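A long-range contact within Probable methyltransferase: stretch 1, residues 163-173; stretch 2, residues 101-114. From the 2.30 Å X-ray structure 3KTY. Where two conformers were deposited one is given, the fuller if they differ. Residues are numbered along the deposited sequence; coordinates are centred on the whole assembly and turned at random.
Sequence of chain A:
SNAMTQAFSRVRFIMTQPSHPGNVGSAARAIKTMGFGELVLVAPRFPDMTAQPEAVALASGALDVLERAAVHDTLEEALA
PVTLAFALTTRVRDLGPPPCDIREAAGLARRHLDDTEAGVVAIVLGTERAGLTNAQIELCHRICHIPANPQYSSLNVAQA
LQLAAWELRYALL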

ATOM      1  N   LEU A 163      -2.430   2.560  -1.337  1.00 26.77           N
ATOM      2  CA  LEU A 163      -3.525   1.616  -1.422  1.00 32.27           C
ATOM      3  C   LEU A 163      -4.499   2.040  -2.538  1.00 26.33           C
ATOM      4  O   LEU A 163      -4.845   1.237  -3.372  1.00 30.76           O
ATOM      5  CB  LEU A 163      -4.240   1.427  -0.073  1.00 27.49           C
ATOM      6  CG  LEU A 163      -3.365   0.724   0.924  1.00 39.98           C
ATOM      7  CD1 LEU A 163      -4.159   0.333   2.127  1.00 51.17           C
ATOM      8  CD2 LEU A 163      -2.746  -0.482   0.275  1.00 44.30           C
ATOM      9  N   ALA A 164      -4.946   3.286  -2.531  1.00 28.12           N
ATOM     10  CA  ALA A 164      -5.892   3.757  -3.555  1.00 30.76           C
ATOM     11  C   ALA A 164      -5.367   3.584  -4.974  1.00 23.73           C
ATOM     12  O   ALA A 164      -6.055   3.109  -5.886  1.00 29.52           O
ATOM     13  CB  ALA A 164      -6.206   5.205  -3.324  1.00 31.13           C
ATOM     14  N   ALA A 165      -4.112   3.965  -5.149  1.00 26.72           N
ATOM     15  CA  ALA A 165      -3.495   3.879  -6.435  1.00 24.05           C
ATOM     16  C   ALA A 165      -3.277   2.419  -6.838  1.00 25.72           C
ATOM     17  O   ALA A 165      -3.340   2.093  -8.017  1.00 26.48           O
ATOM     18  CB  ALA A 165      -2.169   4.668  -6.449  1.00 19.58           C
ATOM     19  N   TRP A 166      -3.009   1.542  -5.869  1.00 25.64           N
ATOM     20  CA  TRP A 166      -2.901   0.116  -6.195  1.00 17.12           C
ATOM     21  C   TRP A 166      -4.279  -0.414  -6.675  1.00 18.97           C
ATOM     22  O   TRP A 166      -4.397  -0.999  -7.747  1.00 22.48           O
ATOM     23  CB  TRP A 166      -2.262  -0.694  -5.010  1.00 29.34           C
ATOM     24  CG  TRP A 166      -2.690  -2.056  -5.020  1.00 29.73           C
ATOM     25  CD1 TRP A 166      -3.589  -2.620  -4.194  1.00 24.80           C
ATOM     26  CD2 TRP A 166      -2.326  -3.057  -5.977  1.00 32.44           C
ATOM     27  NE1 TRP A 166      -3.807  -3.928  -4.551  1.00 27.99           N
ATOM     28  CE2 TRP A 166      -3.042  -4.225  -5.649  1.00 25.94           C
ATOM     29  CE3 TRP A 166      -1.466  -3.076  -7.089  1.00 32.29           C
ATOM     30  CZ2 TRP A 166      -2.950  -5.401  -6.388  1.00 31.70           C
ATOM     31  CZ3 TRP A 166      -1.357  -4.254  -7.823  1.00 35.99           C
ATOM     32  CH2 TRP A 166      -2.091  -5.395  -7.462  1.00 42.28           C
ATOM     33  N   GLU A 167      -5.332  -0.157  -5.919  1.00 22.13           N
ATOM     34  CA  GLU A 167      -6.702  -0.547  -6.336  1.00 20.61           C
ATOM     35  C   GLU A 167      -7.096  -0.053  -7.720  1.00 27.07           C
ATOM     36  O   GLU A 167      -7.643  -0.793  -8.556  1.00 29.19           O
ATOM     37  CB  GLU A 167      -7.692  -0.008  -5.313  1.00 20.09           C
ATOM     38  CG  GLU A 167      -7.626  -0.868  -3.974  1.00 33.81           C
ATOM     39  CD  GLU A 167      -8.134  -2.313  -4.130  1.00 34.67           C
ATOM     40  OE1 GLU A 167      -8.831  -2.620  -5.115  1.00 35.35           O
ATOM     41  OE2 GLU A 167      -7.841  -3.162  -3.262  1.00 47.27           O
ATOM     42  N   LEU A 168      -6.779   1.212  -7.971  1.00 32.44           N
ATOM     43  CA  LEU A 168      -7.059   1.814  -9.243  1.00 23.22           C
ATOM     44  C   LEU A 168      -6.245   1.191 -10.339  1.00 23.62           C
ATOM     45  O   LEU A 168      -6.738   0.898 -11.403  1.00 26.43           O
ATOM     46  CB  LEU A 168      -6.799   3.316  -9.184  1.00 33.45           C
ATOM     47  CG  LEU A 168      -7.943   4.067  -8.502  1.00 32.49           C
ATOM     48  CD1 LEU A 168      -7.526   5.491  -8.281  1.00 28.59           C
ATOM     49  CD2 LEU A 168      -9.171   3.981  -9.392  1.00 22.96           C
ATOM     50  N   ARG A 169      -4.975   0.989 -10.091  1.00 22.54           N
ATOM     51  CA  ARG A 169      -4.177   0.319 -11.094  1.00 28.63           C
ATOM     52  C   ARG A 169      -4.756  -1.059 -11.435  1.00 33.56           C
ATOM     53  O   ARG A 169      -4.931  -1.435 -12.598  1.00 31.47           O
ATOM     54  CB  ARG A 169      -2.734   0.185 -10.584  1.00 24.03           C
ATOM     55  CG  ARG A 169      -1.875  -0.715 -11.425  1.00 23.91           C
ATOM     56  CD  ARG A 169      -0.357  -0.622 -10.987  1.00 32.20           C
ATOM     57  NE  ARG A 169       0.411  -1.363 -11.970  1.00 29.02           N
ATOM     58  CZ  ARG A 169       0.732  -0.906 -13.170  1.00 35.50           C
ATOM     59  NH1 ARG A 169       0.414   0.324 -13.522  1.00 46.71           N
ATOM     60  NH2 ARG A 169       1.373  -1.682 -14.021  1.00 36.96           N
ATOM     61  N   TYR A 170      -5.056  -1.820 -10.405  1.00 30.58           N
ATOM     62  CA  TYR A 170      -5.522  -3.165 -10.652  1.00 36.43           C
ATOM     63  C   TYR A 170      -6.807  -3.113 -11.463  1.00 27.42           C
ATOM     64  O   TYR A 170      -7.039  -3.932 -12.353  1.00 31.10           O
ATOM     65  CB  TYR A 170      -5.762  -3.931  -9.337  1.00 32.12           C
ATOM     66  CG  TYR A 170      -5.888  -5.418  -9.571  1.00 31.88           C
ATOM     67  CD1 TYR A 170      -4.748  -6.225  -9.632  1.00 37.54           C
ATOM     68  CD2 TYR A 170      -7.134  -6.015  -9.785  1.00 28.81           C
ATOM     69  CE1 TYR A 170      -4.837  -7.602  -9.875  1.00 40.79           C
ATOM     70  CE2 TYR A 170      -7.236  -7.413 -10.001  1.00 28.84           C
ATOM     71  CZ  TYR A 170      -6.095  -8.185 -10.056  1.00 37.06           C
ATOM     72  OH  TYR A 170      -6.196  -9.546 -10.303  1.00 51.25           O
ATOM     73  N   ALA A 171      -7.666  -2.181 -11.109  1.00 21.27           N
ATOM     74  CA  ALA A 171      -8.963  -2.135 -11.768  1.00 26.22           C
ATOM     75  C   ALA A 171      -8.836  -1.629 -13.239  1.00 37.38           C
ATOM     76  O   ALA A 171      -9.642  -1.969 -14.086  1.00 38.77           O
ATOM     77  CB  ALA A 171      -9.960  -1.316 -10.959  1.00 21.20           C
ATOM     78  N   LEU A 172      -7.751  -0.926 -13.549  1.00 29.80           N
ATOM     79  CA  LEU A 172      -7.569  -0.384 -14.875  1.00 32.95           C
ATOM     80  C   LEU A 172      -6.783  -1.287 -15.814  1.00 42.06           C
ATOM     81  O   LEU A 172      -6.909  -1.192 -17.036  1.00 45.78           O
ATOM     82  CB  LEU A 172      -6.899   1.001 -14.791  1.00 32.08           C
ATOM     83  CG  LEU A 172      -7.676   2.165 -14.180  1.00 41.11           C
ATOM     84  CD1 LEU A 172      -6.916   3.465 -14.425  1.00 47.23           C
ATOM     85  CD2 LEU A 172      -9.074   2.266 -14.786  1.00 42.81           C
ATOM     86  N   LEU A 173      -5.962  -2.166 -15.262  1.00 48.27           N
ATOM     87  CA  LEU A 173      -5.132  -3.016 -16.104  1.00 50.23           C
ATOM     88  C   LEU A 173      -5.937  -3.943 -17.031  1.00 57.26           C
ATOM     89  O   LEU A 173      -7.030  -4.391 -16.684  1.00 59.53           O
ATOM     90  CB  LEU A 173      -4.150  -3.813 -15.254  1.00 38.47           C
ATOM     91  CG  LEU A 173      -2.940  -2.973 -14.861  1.00 38.03           C
ATOM     92  CD1 LEU A 173      -1.964  -3.771 -13.971  1.00 42.85           C
ATOM     93  CD2 LEU A 173      -2.211  -2.394 -16.067  1.00 40.44           C
TER
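Stretch 2, residues 101-114: DIREAAGLARRHLD

Stretch 2 is a helix from Ile102 onward, its first turn capped by Asp101, whose OD1 accepts from Glu104 N at 2.8 Å. It runs in the same general sense as the helix of stretch 1, residues 163-172, crossing it at -45° with the axes 8.6 Å apart at closest approach. The CA atoms pair Ala164 with Ile102 (6.6 Å), Leu168 with Ala106 (5.0 Å) and Leu172 with Arg110 (5.8 Å), a step of four residues on each helix.

At Ala164 the small methyl leaves room for Ile102, and CB meets its CD1 at 4.0 Å. Glu167 points toward stretch 2; its aliphatic CG lies 3.9 Å from Ile102 CG1, while its carboxylate forms a salt bridge with Arg103, OE1 to NE at 3.2 Å. Glu167 O also rests 3.5 Å from Ala106 CB, a closeness that suits alanine. Leu168 starts sideways, but its end reaches across, CD2 lying 3.7 Å from Ala109 CB. Ala171 faces Ala106, CB to CB at 3.8 Å, so two short side chains let the backbones approach. Near the C-terminal end of helix 163-172, Ala171 O accepts a hydrogen bond from Arg110 NH1 at 2.9 Å. Leu172 CD2 then packs on Leu113 CD1 at 4.1 Å, an apolar contact between two buried leucines.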

ATOM      1  N   ASP A 101     -16.402   0.917  -0.472  1.00 50.24           N
ATOM      2  CA  ASP A 101     -15.002   0.779  -0.151  1.00 46.10           C
ATOM      3  C   ASP A 101     -14.152   1.025  -1.373  1.00 40.35           C
ATOM      4  O   ASP A 101     -14.643   1.017  -2.497  1.00 41.82           O
ATOM      5  CB  ASP A 101     -14.685  -0.595   0.481  1.00 48.36           C
ATOM      6  CG  ASP A 101     -14.925  -1.781  -0.466  1.00 49.35           C
ATOM      7  OD1 ASP A 101     -14.720  -1.701  -1.707  1.00 44.16           O
ATOM      8  OD2 ASP A 101     -15.301  -2.838   0.069  1.00 50.99           O
ATOM      9  N   ILE A 102     -12.863   1.207  -1.140  1.00 35.10           N
ATOM     10  CA  ILE A 102     -11.926   1.564  -2.192  1.00 34.13           C
ATOM     11  C   ILE A 102     -11.947   0.558  -3.336  1.00 36.05           C
ATOM     12  O   ILE A 102     -11.603   0.888  -4.453  1.00 39.27           O
ATOM     13  CB  ILE A 102     -10.482   1.702  -1.617  1.00 37.45           C
ATOM     14  CG1 ILE A 102      -9.533   2.228  -2.670  1.00 42.46           C
ATOM     15  CG2 ILE A 102      -9.962   0.351  -1.046  1.00 36.83           C
ATOM     16  CD1 ILE A 102      -9.843   3.654  -3.065  1.00 52.24           C
ATOM     17  N   ARG A 103     -12.327  -0.684  -3.053  1.00 36.71           N
ATOM     18  CA  ARG A 103     -12.359  -1.705  -4.097  1.00 40.08           C
ATOM     19  C   ARG A 103     -13.588  -1.519  -5.029  1.00 31.75           C
ATOM     20  O   ARG A 103     -13.457  -1.605  -6.228  1.00 31.68           O
ATOM     21  CB  ARG A 103     -12.260  -3.106  -3.483  1.00 38.61           C
ATOM     22  CG  ARG A 103     -12.656  -4.245  -4.389  1.00 32.44           C
ATOM     23  CD  ARG A 103     -11.478  -5.079  -4.896  1.00 33.24           C
ATOM     24  NE  ARG A 103     -10.296  -5.186  -4.016  1.00 41.19           N
ATOM     25  CZ  ARG A 103      -9.802  -6.325  -3.539  1.00 48.35           C
ATOM     26  NH1 ARG A 103     -10.416  -7.484  -3.798  1.00 57.23           N
ATOM     27  NH2 ARG A 103      -8.687  -6.313  -2.815  1.00 39.43           N
ATOM     28  N   GLU A 104     -14.752  -1.258  -4.443  0.52 33.03           N
ATOM     29  CA  GLU A 104     -15.929  -0.815  -5.188  0.52 36.80           C
ATOM     30  C   GLU A 104     -15.647   0.498  -5.962  0.52 35.41           C
ATOM     31  O   GLU A 104     -16.016   0.656  -7.125  0.52 36.42           O
ATOM     32  CB  GLU A 104     -17.133  -0.680  -4.231  0.52 34.31           C
ATOM     33  CG  GLU A 104     -17.483  -2.005  -3.535  0.52 43.31           C
ATOM     34  CD  GLU A 104     -18.309  -1.873  -2.245  0.52 51.18           C
ATOM     35  OE1 GLU A 104     -18.106  -0.916  -1.469  0.52 50.53           O
ATOM     36  OE2 GLU A 104     -19.155  -2.757  -1.995  0.52 55.40           O
ATOM     37  N   ALA A 105     -14.950   1.417  -5.327  1.00 33.65           N
ATOM     38  CA  ALA A 105     -14.732   2.703  -5.914  1.00 33.08           C
ATOM     39  C   ALA A 105     -13.848   2.543  -7.152  1.00 34.15           C
ATOM     40  O   ALA A 105     -14.138   3.101  -8.234  1.00 36.61           O
ATOM     41  CB  ALA A 105     -14.174   3.681  -4.889  1.00 31.20           C
ATOM     42  N   ALA A 106     -12.813   1.731  -7.028  1.00 28.02           N
ATOM     43  CA  ALA A 106     -11.965   1.408  -8.178  1.00 27.24           C
ATOM     44  C   ALA A 106     -12.732   0.793  -9.359  1.00 32.43           C
ATOM     45  O   ALA A 106     -12.528   1.190 -10.505  1.00 37.10           O
ATOM     46  CB  ALA A 106     -10.818   0.515  -7.767  1.00 28.39           C
ATOM     47  N   GLY A 107     -13.619  -0.163  -9.089  1.00 30.40           N
ATOM     48  CA  GLY A 107     -14.475  -0.715 -10.143  1.00 35.33           C
ATOM     49  C   GLY A 107     -15.359   0.331 -10.860  1.00 36.49           C
ATOM     50  O   GLY A 107     -15.456   0.343 -12.095  1.00 39.49           O
ATOM     51  N   LEU A 108     -15.997   1.200 -10.078  1.00 33.65           N
ATOM     52  CA  LEU A 108     -16.734   2.361 -10.602  1.00 35.02           C
ATOM     53  C   LEU A 108     -15.841   3.255 -11.453  1.00 36.09           C
ATOM     54  O   LEU A 108     -16.223   3.655 -12.525  1.00 43.99           O
ATOM     55  CB  LEU A 108     -17.277   3.178  -9.464  1.00 33.62           C
ATOM     56  CG  LEU A 108     -18.317   2.451  -8.642  1.00 46.64           C
ATOM     57  CD1 LEU A 108     -18.575   3.223  -7.345  1.00 42.36           C
ATOM     58  CD2 LEU A 108     -19.582   2.293  -9.500  1.00 45.22           C
ATOM     59  N   ALA A 109     -14.636   3.548 -10.992  1.00 35.37           N
ATOM     60  CA  ALA A 109     -13.735   4.339 -11.801  1.00 27.67           C
ATOM     61  C   ALA A 109     -13.488   3.749 -13.188  1.00 33.88           C
ATOM     62  O   ALA A 109     -13.442   4.477 -14.174  1.00 41.85           O
ATOM     63  CB  ALA A 109     -12.422   4.552 -11.085  1.00 22.74           C
ATOM     64  N   ARG A 110     -13.291   2.438 -13.248  1.00 32.75           N
ATOM     65  CA  ARG A 110     -12.982   1.739 -14.491  1.00 33.71           C
ATOM     66  C   ARG A 110     -14.135   1.868 -15.466  1.00 35.45           C
ATOM     67  O   ARG A 110     -13.939   2.107 -16.650  1.00 37.46           O
ATOM     68  CB  ARG A 110     -12.726   0.242 -14.217  1.00 33.09           C
ATOM     69  CG  ARG A 110     -12.880  -0.662 -15.427  1.00 28.52           C
ATOM     70  CD  ARG A 110     -11.773  -0.405 -16.397  1.00 33.46           C
ATOM     71  NE  ARG A 110     -11.887  -1.277 -17.561  1.00 42.66           N
ATOM     72  CZ  ARG A 110     -11.143  -2.371 -17.742  1.00 42.49           C
ATOM     73  NH1 ARG A 110     -10.225  -2.753 -16.824  1.00 31.86           N
ATOM     74  NH2 ARG A 110     -11.297  -3.084 -18.847  1.00 32.96           N
ATOM     75  N   ARG A 111     -15.336   1.687 -14.936  1.00 30.72           N
ATOM     76  CA  ARG A 111     -16.576   1.780 -15.685  1.00 36.95           C
ATOM     77  C   ARG A 111     -16.725   3.198 -16.254  1.00 41.79           C
ATOM     78  O   ARG A 111     -16.991   3.387 -17.440  1.00 48.38           O
ATOM     79  CB  ARG A 111     -17.744   1.482 -14.731  1.00 39.74           C
ATOM     80  CG  ARG A 111     -18.819   0.557 -15.262  1.00 68.14           C
ATOM     81  CD  ARG A 111     -19.578  -0.126 -14.111  1.00 79.76           C
ATOM     82  NE  ARG A 111     -18.717  -1.068 -13.389  1.00 82.12           N
ATOM     83  CZ  ARG A 111     -18.784  -1.304 -12.077  1.00 82.10           C
ATOM     84  NH1 ARG A 111     -17.948  -2.180 -11.506  1.00 77.59           N
ATOM     85  NH2 ARG A 111     -19.687  -0.667 -11.334  1.00 77.93           N
ATOM     86  N   HIS A 112     -16.529   4.191 -15.396  1.00 34.89           N
ATOM     87  CA  HIS A 112     -16.600   5.572 -15.812  1.00 39.06           C
ATOM     88  C   HIS A 112     -15.592   5.876 -16.917  1.00 36.50           C
ATOM     89  O   HIS A 112     -15.944   6.453 -17.919  1.00 47.21           O
ATOM     90  CB  HIS A 112     -16.402   6.496 -14.616  1.00 36.95           C
ATOM     91  CG  HIS A 112     -16.653   7.941 -14.926  1.00 42.08           C
ATOM     92  ND1 HIS A 112     -17.924   8.456 -15.086  1.00 41.24           N
ATOM     93  CD2 HIS A 112     -15.799   8.984 -15.095  1.00 35.26           C
ATOM     94  CE1 HIS A 112     -17.839   9.748 -15.357  1.00 46.79           C
ATOM     95  NE2 HIS A 112     -16.564  10.089 -15.383  1.00 43.10           N
ATOM     96  N   LEU A 113     -14.343   5.475 -16.755  1.00 29.50           N
ATOM     97  CA  LEU A 113     -13.369   5.768 -17.796  1.00 37.59           C
ATOM     98  C   LEU A 113     -13.638   5.043 -19.104  1.00 48.45           C
ATOM     99  O   LEU A 113     -13.242   5.510 -20.186  1.00 45.61           O
ATOM    100  CB  LEU A 113     -11.955   5.485 -17.314  1.00 38.24           C
ATOM    101  CG  LEU A 113     -11.566   6.349 -16.110  1.00 41.37           C
ATOM    102  CD1 LEU A 113     -10.123   6.109 -15.752  1.00 39.71           C
ATOM    103  CD2 LEU A 113     -11.814   7.832 -16.404  1.00 32.26           C
ATOM    104  N   ASP A 114     -14.312   3.902 -19.006  1.00 46.19           N
ATOM    105  CA  ASP A 114     -14.629   3.129 -20.183  1.00 46.84           C
ATOM    106  C   ASP A 114     -15.888   3.658 -20.831  1.00 46.80           C
ATOM    107  O   ASP A 114     -16.018   3.583 -22.043  1.00 55.99           O
ATOM    108  CB  ASP A 114     -14.811   1.648 -19.840  1.00 56.37           C
ATOM    109  CG  ASP A 114     -13.494   0.889 -19.773  1.00 62.35           C
ATOM    110  OD1 ASP A 114     -12.439   1.444 -20.153  1.00 70.83           O
ATOM    111  OD2 ASP A 114     -13.521  -0.272 -19.331  1.00 61.22           O
TER